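Local coordinates for mandelate racemase/muconate lactonizing enzyme-like protein (Rubrobacter xylanophilus DSM 9941, PDB 3CYJ), which is an enolase-superfamily protein of the mandelate racemase/muconate lactonizing enzyme family, pairing a capping domain with a barrel domain, and carries a bound sodium ion, at residues 110-113 against 114-118; 119-122 against 123-127; 183-186 against 187-191; 252-255 against 256-259. All blocks are in the same frame, centred on the assembly; numbering follows the deposited sequence.

Contact 1 (110-113 against 114-118)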
loop_
_atom_site.group_PDB
_atom_site.type_symbol
_atom_site.label_atom_id
_atom_site.label_comp_id
_atom_site.label_asym_id
_atom_site.label_seq_id
_atom_site.Cartn_x
_atom_site.Cartn_y
_atom_site.Cartn_z
ATOM N N TRP A 110 -38.318 16.614 10.039
ATOM C CA TRP A 110 -37.727 17.843 9.559
ATOM C C TRP A 110 -38.801 18.709 8.902
ATOM O O TRP A 110 -38.826 19.924 9.122
ATOM C CB TRP A 110 -36.595 17.581 8.562
ATOM C CG TRP A 110 -35.232 17.432 9.194
ATOM C CD1 TRP A 110 -34.506 16.242 9.381
ATOM C CD2 TRP A 110 -34.392 18.492 9.692
ATOM N NE1 TRP A 110 -33.311 16.526 9.994
ATOM C CE2 TRP A 110 -33.209 17.889 10.199
ATOM C CE3 TRP A 110 -34.541 19.885 9.797
ATOM C CZ2 TRP A 110 -32.170 18.647 10.775
ATOM C CZ3 TRP A 110 -33.509 20.645 10.385
ATOM C CH2 TRP A 110 -32.333 20.032 10.849
ATOM N N ASP A 111 -39.659 18.077 8.090
ATOM C CA ASP A 111 -40.863 18.757 7.572
ATOM C C ASP A 111 -41.642 19.390 8.735
ATOM O O ASP A 111 -41.962 20.583 8.735
ATOM C CB ASP A 111 -41.760 17.815 6.795
ATOM C CG ASP A 111 -42.804 18.572 5.912
ATOM O OD1 ASP A 111 -42.500 19.679 5.381
ATOM O OD2 ASP A 111 -43.929 18.071 5.726
ATOM N N LEU A 112 -41.931 18.594 9.748
ATOM C CA LEU A 112 -42.575 19.124 10.934
ATOM C C LEU A 112 -41.796 20.295 11.558
ATOM O O LEU A 112 -42.392 21.299 11.889
ATOM C CB LEU A 112 -42.834 18.009 11.966
ATOM C CG LEU A 112 -43.530 18.453 13.256
ATOM C CD1 LEU A 112 -44.981 18.960 12.919
ATOM C CD2 LEU A 112 -43.467 17.344 14.402
ATOM N N LYS A 113 -40.486 20.157 11.774
ATOM C CA LYS A 113 -39.736 21.265 12.347
ATOM C C LYS A 113 -39.883 22.537 11.467
ATOM O O LYS A 113 -40.124 23.602 11.976
ATOM C CB LYS A 113 -38.261 20.922 12.587
ATOM C CG LYS A 113 -37.430 22.079 13.236
ATOM C CD LYS A 113 -35.906 21.987 12.968
ATOM C CE LYS A 113 -35.066 22.869 13.939
ATOM N NZ LYS A 113 -33.648 23.169 13.448
ATOM N N ALA A 114 -39.761 22.400 10.159
ATOM C CA ALA A 114 -39.766 23.541 9.267
ATOM C C ALA A 114 -41.115 24.309 9.349
ATOM O O ALA A 114 -41.134 25.551 9.475
ATOM C CB ALA A 114 -39.470 23.082 7.832
ATOM N N ARG A 115 -42.209 23.539 9.276
ATOM C CA ARG A 115 -43.602 23.978 9.502
ATOM C C ARG A 115 -43.854 24.674 10.843
ATOM O O ARG A 115 -44.467 25.736 10.852
ATOM C CB ARG A 115 -44.603 22.834 9.266
ATOM C CG ARG A 115 -44.747 22.555 7.789
ATOM C CD ARG A 115 -45.416 21.234 7.470
ATOM N NE ARG A 115 -45.450 20.962 6.022
ATOM C CZ ARG A 115 -46.284 21.540 5.146
ATOM N NH1 ARG A 115 -47.131 22.478 5.544
ATOM N NH2 ARG A 115 -46.263 21.211 3.860
ATOM N N LEU A 116 -43.333 24.130 11.944
ATOM C CA LEU A 116 -43.423 24.794 13.254
ATOM C C LEU A 116 -42.714 26.136 13.255
ATOM O O LEU A 116 -43.061 27.041 14.032
ATOM C CB LEU A 116 -42.831 23.940 14.391
ATOM C CG LEU A 116 -43.576 22.677 14.825
ATOM C CD1 LEU A 116 -42.664 21.852 15.765
ATOM C CD2 LEU A 116 -44.959 23.031 15.455
ATOM N N LEU A 117 -41.704 26.253 12.395
ATOM C CA LEU A 117 -40.937 27.482 12.287
ATOM C C LEU A 117 -41.489 28.353 11.215
ATOM O O LEU A 117 -40.976 29.433 11.012
ATOM C CB LEU A 117 -39.493 27.189 11.945
ATOM C CG LEU A 117 -38.645 26.580 13.051
ATOM C CD1 LEU A 117 -37.188 26.632 12.647
ATOM C CD2 LEU A 117 -38.897 27.282 14.370
ATOM N N GLY A 118 -42.510 27.890 10.516
ATOM C CA GLY A 118 -43.080 28.657 9.440
ATOM C C GLY A 118 -42.134 28.869 8.258
ATOM O O GLY A 118 -42.271 29.870 7.560
HETATM O O HOH W 1 -45.039 18.723 3.358
#
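Asp111 and Arg115 pair one helical turn apart. Arg115 NE lies 3.3 Å from Asp111 OD2 and is about as far from OD1, giving two weak, bent hydrogen bonds within one salt bridge. The carboxylate meets the guanidinium at its edge, and the two planes stand 88° apart. Asp111 has CG anti to the backbone N (chi1 -164°), which swings the carboxylate forward along the helix toward Arg115. Water 1 bridges the two groups: it donates to Asp111 OD2 at 2.7 Å and accepts from Arg115 NH2 at 2.8 Å. The Asp111 carboxylate also accepts from Leu49 N and Leu350 N, so backbone bonds hold it beside the helix.

The tight part is the backbone and the buried face. Ala114 N reaches Trp110 O at 2.8 Å, and Leu116 N reaches Leu112 O at 3.0 Å. Ala114 CB touches Trp110 O and Asp111 O, on the face covered by Leu121 and Ala124. The leucine side is looser: Leu112 CG is 4.3 Å from Leu116 CD1, and Leu116 is partly exposed. Lys113 stretches out fully, and its NZ bonds to Asp123 O of the second subunit.

Leu117 N still bonds to Lys113 O, but Gly118 has positive phi (65°). Its N returns to Arg115 O at 2.9 Å, and the next N, of Leu119, probably bonds to Ala114 O. This is a Schellman motif, ending helix 97-116.

Contact 2 (119-122 against 123-127)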
loop_
_atom_site.group_PDB
_atom_site.type_symbol
_atom_site.label_atom_id
_atom_site.label_comp_id
_atom_site.label_asym_id
_atom_site.label_seq_id
_atom_site.Cartn_x
_atom_site.Cartn_y
_atom_site.Cartn_z
ATOM N N LEU A 119 -41.224 27.918 7.976
ATOM C CA LEU A 119 -40.239 28.087 6.886
ATOM C C LEU A 119 -40.369 27.010 5.817
ATOM O O LEU A 119 -40.712 25.874 6.137
ATOM C CB LEU A 119 -38.814 28.035 7.446
ATOM C CG LEU A 119 -38.371 29.200 8.335
ATOM C CD1 LEU A 119 -36.985 28.999 8.880
ATOM C CD2 LEU A 119 -38.521 30.575 7.624
ATOM N N PRO A 120 -40.113 27.354 4.549
ATOM C CA PRO A 120 -39.802 26.287 3.572
ATOM C C PRO A 120 -38.659 25.383 4.118
ATOM O O PRO A 120 -37.780 25.876 4.843
ATOM C CB PRO A 120 -39.290 27.062 2.351
ATOM C CG PRO A 120 -39.792 28.520 2.557
ATOM C CD PRO A 120 -39.799 28.708 4.037
ATOM N N LEU A 121 -38.682 24.079 3.822
ATOM C CA LEU A 121 -37.677 23.188 4.426
ATOM C C LEU A 121 -36.244 23.646 4.103
ATOM O O LEU A 121 -35.377 23.682 4.982
ATOM C CB LEU A 121 -37.891 21.715 4.009
ATOM C CG LEU A 121 -36.916 20.709 4.654
ATOM C CD1 LEU A 121 -36.832 20.911 6.130
ATOM C CD2 LEU A 121 -37.278 19.247 4.332
ATOM N N ALA A 122 -36.024 24.035 2.850
ATOM C CA ALA A 122 -34.727 24.500 2.416
ATOM C C ALA A 122 -34.212 25.612 3.314
ATOM O O ALA A 122 -33.007 25.650 3.633
ATOM C CB ALA A 122 -34.786 24.926 0.997
ATOM N N ASP A 123 -35.108 26.483 3.784
ATOM C CA ASP A 123 -34.730 27.575 4.692
ATOM C C ASP A 123 -34.484 27.147 6.129
ATOM O O ASP A 123 -33.794 27.856 6.867
ATOM C CB ASP A 123 -35.764 28.714 4.645
ATOM C CG ASP A 123 -35.682 29.514 3.343
ATOM O OD1 ASP A 123 -36.768 29.883 2.817
ATOM O OD2 ASP A 123 -34.537 29.742 2.825
ATOM N N ALA A 124 -35.034 26.004 6.540
ATOM C CA ALA A 124 -34.778 25.497 7.896
ATOM C C ALA A 124 -33.432 24.722 8.002
ATOM O O ALA A 124 -32.918 24.457 9.095
ATOM C CB ALA A 124 -35.951 24.623 8.385
ATOM N N LEU A 125 -32.870 24.347 6.859
ATOM C CA LEU A 125 -31.584 23.669 6.821
ATOM C C LEU A 125 -30.487 24.682 6.476
ATOM O O LEU A 125 -30.803 25.780 5.987
ATOM C CB LEU A 125 -31.662 22.615 5.730
ATOM C CG LEU A 125 -32.657 21.467 6.011
ATOM C CD1 LEU A 125 -32.912 20.664 4.776
ATOM C CD2 LEU A 125 -32.103 20.611 7.160
ATOM N N PRO A 126 -29.200 24.321 6.705
ATOM C CA PRO A 126 -28.097 25.156 6.238
ATOM C C PRO A 126 -28.234 25.287 4.731
ATOM O O PRO A 126 -28.362 24.291 4.040
ATOM C CB PRO A 126 -26.862 24.313 6.568
ATOM C CG PRO A 126 -27.276 23.552 7.779
ATOM C CD PRO A 126 -28.709 23.142 7.446
ATOM N N ARG A 127 -28.253 26.486 4.194
ATOM C CA ARG A 127 -28.605 26.577 2.802
ATOM C C ARG A 127 -27.475 27.188 1.973
ATOM O O ARG A 127 -27.027 28.308 2.236
ATOM C CB ARG A 127 -29.938 27.337 2.654
ATOM C CG ARG A 127 -30.466 27.374 1.219
ATOM C CD ARG A 127 -31.907 27.853 1.143
ATOM N NE ARG A 127 -32.398 27.649 -0.214
ATOM C CZ ARG A 127 -33.641 27.944 -0.608
ATOM N NH1 ARG A 127 -34.483 28.496 0.270
ATOM N NH2 ARG A 127 -34.027 27.719 -1.872
HETATM O O HOH W 2 -31.142 24.215 2.368
#
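A short helix, 121-124, with Pro120 at its N-cap position, makes this contact together with the chain that leaves it. Ala124 N is shared between Pro120 O, at 3.2 Å, and Leu121 O, at 2.8 Å. Pro120 O also takes a weak bond from Asp123 N. The bonds to Leu125 N are weak, as the helix ends there.

Asp123 OD1 rests against the Pro120 ring, 3.3 Å from CG. Its other oxygen, OD2, holds Arg127 NH1 at 2.8 Å in a salt bridge. The nitrogen comes from above the carboxylate plane, while the oxygen lies in the guanidinium plane. In Arg127, CG anti to the backbone N (chi1 -175°) sends the extended chain back along Ala122. The methyl of Ala122 sits over the centre of one guanidinium face, with CB 3.6 Å from Arg127 CZ. Salt bridge and methyl together fix how the group is turned, and Arg127 NE adds a bond to His129 O. Water 2 donates to Ala122 O and Pro126 O, joining the helix to the chain that follows it. On another side Leu121 CG packs on Leu125 CD1 at 4.0 Å.

Leu119 packs on Leu117 of the second subunit. Leu121 and Leu125 face Trp110 of helix 97-116 and Ile277 of helix 276-280.

Contact 3 (183-186 against 187-191)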
loop_
_atom_site.group_PDB
_atom_site.type_symbol
_atom_site.label_atom_id
_atom_site.label_comp_id
_atom_site.label_asym_id
_atom_site.label_seq_id
_atom_site.Cartn_x
_atom_site.Cartn_y
_atom_site.Cartn_z
ATOM N N GLU A 183 -29.790 11.233 -31.184
ATOM C CA GLU A 183 -30.476 11.857 -32.297
ATOM C C GLU A 183 -31.625 12.695 -31.755
ATOM O O GLU A 183 -31.811 13.846 -32.136
ATOM C CB GLU A 183 -30.961 10.805 -33.308
ATOM C CG GLU A 183 -31.617 11.405 -34.583
ATOM C CD GLU A 183 -33.087 11.785 -34.355
ATOM O OE1 GLU A 183 -33.769 11.070 -33.574
ATOM O OE2 GLU A 183 -33.551 12.813 -34.929
ATOM N N ALA A 184 -32.375 12.097 -30.842
ATOM C CA ALA A 184 -33.451 12.790 -30.166
ATOM C C ALA A 184 -33.062 14.101 -29.407
ATOM O O ALA A 184 -33.873 15.003 -29.288
ATOM C CB ALA A 184 -34.188 11.817 -29.260
ATOM N N ILE A 185 -31.865 14.208 -28.850
ATOM C CA ILE A 185 -31.606 15.330 -27.923
ATOM C C ILE A 185 -30.659 16.383 -28.512
ATOM O O ILE A 185 -30.640 17.540 -28.071
ATOM C CB ILE A 185 -31.055 14.815 -26.520
ATOM C CG1 ILE A 185 -29.680 14.127 -26.706
ATOM C CG2 ILE A 185 -32.097 13.878 -25.830
ATOM C CD1 ILE A 185 -29.069 13.472 -25.500
ATOM N N GLY A 186 -29.868 15.981 -29.500
ATOM C CA GLY A 186 -28.884 16.885 -30.085
ATOM C C GLY A 186 -27.567 16.882 -29.339
ATOM O O GLY A 186 -27.457 16.325 -28.236
ATOM N N GLU A 187 -26.570 17.537 -29.926
ATOM C CA GLU A 187 -25.213 17.563 -29.388
ATOM C C GLU A 187 -24.983 18.446 -28.166
ATOM O O GLU A 187 -23.833 18.540 -27.663
ATOM C CB GLU A 187 -24.224 17.985 -30.480
ATOM C CG GLU A 187 -24.212 17.038 -31.703
ATOM C CD GLU A 187 -23.745 15.608 -31.372
ATOM O OE1 GLU A 187 -23.019 15.415 -30.353
ATOM O OE2 GLU A 187 -24.110 14.676 -32.139
ATOM N N SER A 188 -26.023 19.107 -27.673
ATOM C CA SER A 188 -25.785 20.017 -26.546
ATOM C C SER A 188 -26.548 19.600 -25.288
ATOM O O SER A 188 -26.609 20.330 -24.296
ATOM C CB SER A 188 -26.114 21.466 -26.942
ATOM O OG SER A 188 -27.460 21.538 -27.369
ATOM N N VAL A 189 -27.156 18.427 -25.347
ATOM C CA VAL A 189 -27.716 17.815 -24.156
ATOM C C VAL A 189 -26.762 16.692 -23.692
ATOM O O VAL A 189 -26.305 15.864 -24.487
ATOM C CB VAL A 189 -29.133 17.277 -24.452
ATOM C CG1 VAL A 189 -29.655 16.432 -23.306
ATOM C CG2 VAL A 189 -30.099 18.422 -24.792
ATOM N N GLU A 190 -26.423 16.711 -22.418
ATOM C CA GLU A 190 -25.592 15.682 -21.828
ATOM C C GLU A 190 -26.322 14.341 -21.763
ATOM O O GLU A 190 -27.462 14.260 -21.272
ATOM C CB GLU A 190 -25.162 16.130 -20.418
ATOM C CG GLU A 190 -24.065 15.282 -19.795
ATOM C CD GLU A 190 -23.952 15.473 -18.266
ATOM O OE1 GLU A 190 -24.135 16.658 -17.825
ATOM O OE2 GLU A 190 -23.655 14.445 -17.540
ATOM N N LEU A 191 -25.691 13.297 -22.287
ATOM C CA LEU A 191 -26.322 11.977 -22.220
ATOM C C LEU A 191 -25.648 11.057 -21.199
ATOM O O LEU A 191 -24.473 10.763 -21.329
ATOM C CB LEU A 191 -26.406 11.302 -23.602
ATOM C CG LEU A 191 -27.093 9.932 -23.690
ATOM C CD1 LEU A 191 -28.592 9.909 -23.216
ATOM C CD2 LEU A 191 -26.916 9.297 -25.059
#
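Ile185 closes helix 174-185, Gly186 leaves it with positive phi (87°), and a type I beta turn from Gly186 to Val189 swings the chain round into strand 190-194. No clear hydrogen bond closes the turn: Gly186 O stands 3.6 Å from Val189 N.

Ile185 and Val189 carry the contact, their side chains crossing at about a right angle. Ile185 CB lies 3.7 Å from Val189 CB, so the two branch points meet directly. Further out, Ile185 CD1 touches Val189 CG1 at 3.7 Å. The other methyl, Val189 CG2, approaches Ile185 O at 3.4 Å. Ile185 holds CG1 between its backbone N and carbonyl carbon (chi1 64°), a less common choice that turns the longer branch toward the strand. CD1 can then also reach Leu191 CB, 3.9 Å away. The contact is wholly apolar between side chains. Val163 of strand 162-166 and Leu152 of helix 145-157 continue it inward from Ile185 and Leu191.

Glu187 and Ser188 form the solvent side of the turn. Arg182, one turn back in the helix, ties the loop down: its NH1 bonds to Gly186 O and Val189 O. Such an alpha-to-beta turn belongs to the beta-alpha-beta unit of strand 162-166, helix 174-185 and strand 190-194 in the barrel domain.

Contact 4 (252-255 against 256-259)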
loop_
_atom_site.group_PDB
_atom_site.type_symbol
_atom_site.label_atom_id
_atom_site.label_comp_id
_atom_site.label_asym_id
_atom_site.label_seq_id
_atom_site.Cartn_x
_atom_site.Cartn_y
_atom_site.Cartn_z
ATOM N N TRP A 252 -25.324 2.267 3.609
ATOM C CA TRP A 252 -26.118 2.640 4.775
ATOM C C TRP A 252 -25.187 2.982 5.994
ATOM O O TRP A 252 -25.638 3.225 7.111
ATOM C CB TRP A 252 -27.234 1.572 5.044
ATOM C CG TRP A 252 -27.718 0.700 3.763
ATOM C CD1 TRP A 252 -27.013 -0.323 3.158
ATOM C CD2 TRP A 252 -28.969 0.792 3.018
ATOM N NE1 TRP A 252 -27.739 -0.848 2.098
ATOM C CE2 TRP A 252 -28.929 -0.186 1.995
ATOM C CE3 TRP A 252 -30.095 1.613 3.104
ATOM C CZ2 TRP A 252 -29.979 -0.373 1.086
ATOM C CZ3 TRP A 252 -31.137 1.426 2.183
ATOM C CH2 TRP A 252 -31.060 0.453 1.183
ATOM N N THR A 253 -23.883 3.029 5.776
ATOM C CA THR A 253 -23.024 3.611 6.806
ATOM C C THR A 253 -22.212 4.750 6.149
ATOM O O THR A 253 -22.058 4.793 4.925
ATOM C CB THR A 253 -22.047 2.600 7.505
ATOM O OG1 THR A 253 -20.977 2.263 6.623
ATOM C CG2 THR A 253 -22.718 1.301 8.046
ATOM N N LEU A 254 -21.689 5.659 6.965
ATOM C CA LEU A 254 -20.834 6.702 6.446
ATOM C C LEU A 254 -19.463 6.153 6.124
ATOM O O LEU A 254 -18.822 6.635 5.207
ATOM C CB LEU A 254 -20.731 7.839 7.440
ATOM C CG LEU A 254 -21.834 8.861 7.235
ATOM C CD1 LEU A 254 -21.913 9.741 8.473
ATOM C CD2 LEU A 254 -21.511 9.703 5.974
ATOM N N PRO A 255 -19.008 5.127 6.873
ATOM C CA PRO A 255 -17.754 4.496 6.454
ATOM C C PRO A 255 -17.906 3.777 5.105
ATOM O O PRO A 255 -16.907 3.668 4.344
ATOM C CB PRO A 255 -17.429 3.502 7.581
ATOM C CG PRO A 255 -18.290 3.854 8.700
ATOM C CD PRO A 255 -19.471 4.648 8.189
ATOM N N GLN A 256 -19.123 3.303 4.803
ATOM C CA GLN A 256 -19.416 2.767 3.459
ATOM C C GLN A 256 -19.323 3.836 2.355
ATOM O O GLN A 256 -18.647 3.636 1.352
ATOM C CB GLN A 256 -20.780 2.080 3.408
ATOM C CG GLN A 256 -20.720 0.693 3.936
ATOM C CD GLN A 256 -22.092 0.144 4.210
ATOM O OE1 GLN A 256 -23.106 0.743 3.808
ATOM N NE2 GLN A 256 -22.141 -1.008 4.897
ATOM N N LEU A 257 -19.978 4.974 2.571
ATOM C CA LEU A 257 -19.836 6.146 1.687
ATOM C C LEU A 257 -18.382 6.590 1.582
ATOM O O LEU A 257 -17.883 6.878 0.485
ATOM C CB LEU A 257 -20.716 7.292 2.151
ATOM C CG LEU A 257 -22.187 7.105 1.800
ATOM C CD1 LEU A 257 -22.959 8.360 2.141
ATOM C CD2 LEU A 257 -22.439 6.698 0.323
ATOM N N HIS A 258 -17.702 6.580 2.726
ATOM C CA HIS A 258 -16.294 6.869 2.772
ATOM C C HIS A 258 -15.427 5.879 1.947
ATOM O O HIS A 258 -14.446 6.275 1.321
ATOM C CB HIS A 258 -15.833 6.885 4.236
ATOM C CG HIS A 258 -14.353 6.936 4.385
ATOM N ND1 HIS A 258 -13.581 5.797 4.460
ATOM C CD2 HIS A 258 -13.487 7.983 4.405
ATOM C CE1 HIS A 258 -12.300 6.139 4.545
ATOM N NE2 HIS A 258 -12.215 7.460 4.505
ATOM N N ASP A 259 -15.743 4.580 2.009
ATOM C CA ASP A 259 -15.065 3.606 1.147
ATOM C C ASP A 259 -15.426 3.874 -0.320
ATOM O O ASP A 259 -14.554 3.915 -1.170
ATOM C CB ASP A 259 -15.421 2.174 1.525
ATOM C CG ASP A 259 -14.803 1.730 2.901
ATOM O OD1 ASP A 259 -13.773 2.318 3.348
ATOM O OD2 ASP A 259 -15.379 0.788 3.524
#
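Gln256 OE1 accepts from two backbone nitrogens at the start of helix 254-261. Trp252 N comes almost straight in at 2.7 Å, with an N-H...O angle of 175°. Thr253 N is at 3.1 Å and stands well above the amide plane. The extended Gln256 chain reaches back over the first turn to make both bonds. In return, Gln256 N donates to Thr253 OG1 at 2.8 Å. Thr253 holds OG1 between its backbone N and carbonyl carbon (chi1 74°), which places the oxygen before the N-H of Gln256.

The Thr253 N to Gln256 OE1 and Gln256 N to Thr253 OG1 bonds form a capping box, with Thr253 as N-cap. It starts the helix between strands 244-247 and 266-269, a beta-alpha-beta unit of the barrel domain. Regular helix bonds follow. His258 N uses Leu254 O at 2.7 Å. Leu257 N uses Thr253 O, and Asp259 N uses Pro255 O. Pro255 has no N-H to give, which suits the first turn.

Leu254 CD2 meets Leu257 CD1 loosely at 4.3 Å, facing helix 283-290. The His258 ring meets His290 of its own chain and, edge to face, His290 of the second subunit. Asp259 OD2 forms a salt bridge to Arg229 of the third subunit.

In the fold
From the N terminus, contact 1 comes first, at the end of helix 97-116. Contact 2 follows at once, on the short helix 121-124. Both belong to the N-terminal domain. They touch, because helices 97-116 and 121-124 pack together. Together they close the turn between the two helices, and both reach the second subunit. Contacts 3 and 4 lie in the barrel domain. Contact 3, its centre about 40 Å from that of contact 1, closes the loop into strand 190-194. Contact 4 opens helix 254-261, its centre about 34 Å from that of contact 3, and meets two other subunits. The four run in series; none nests or crosses.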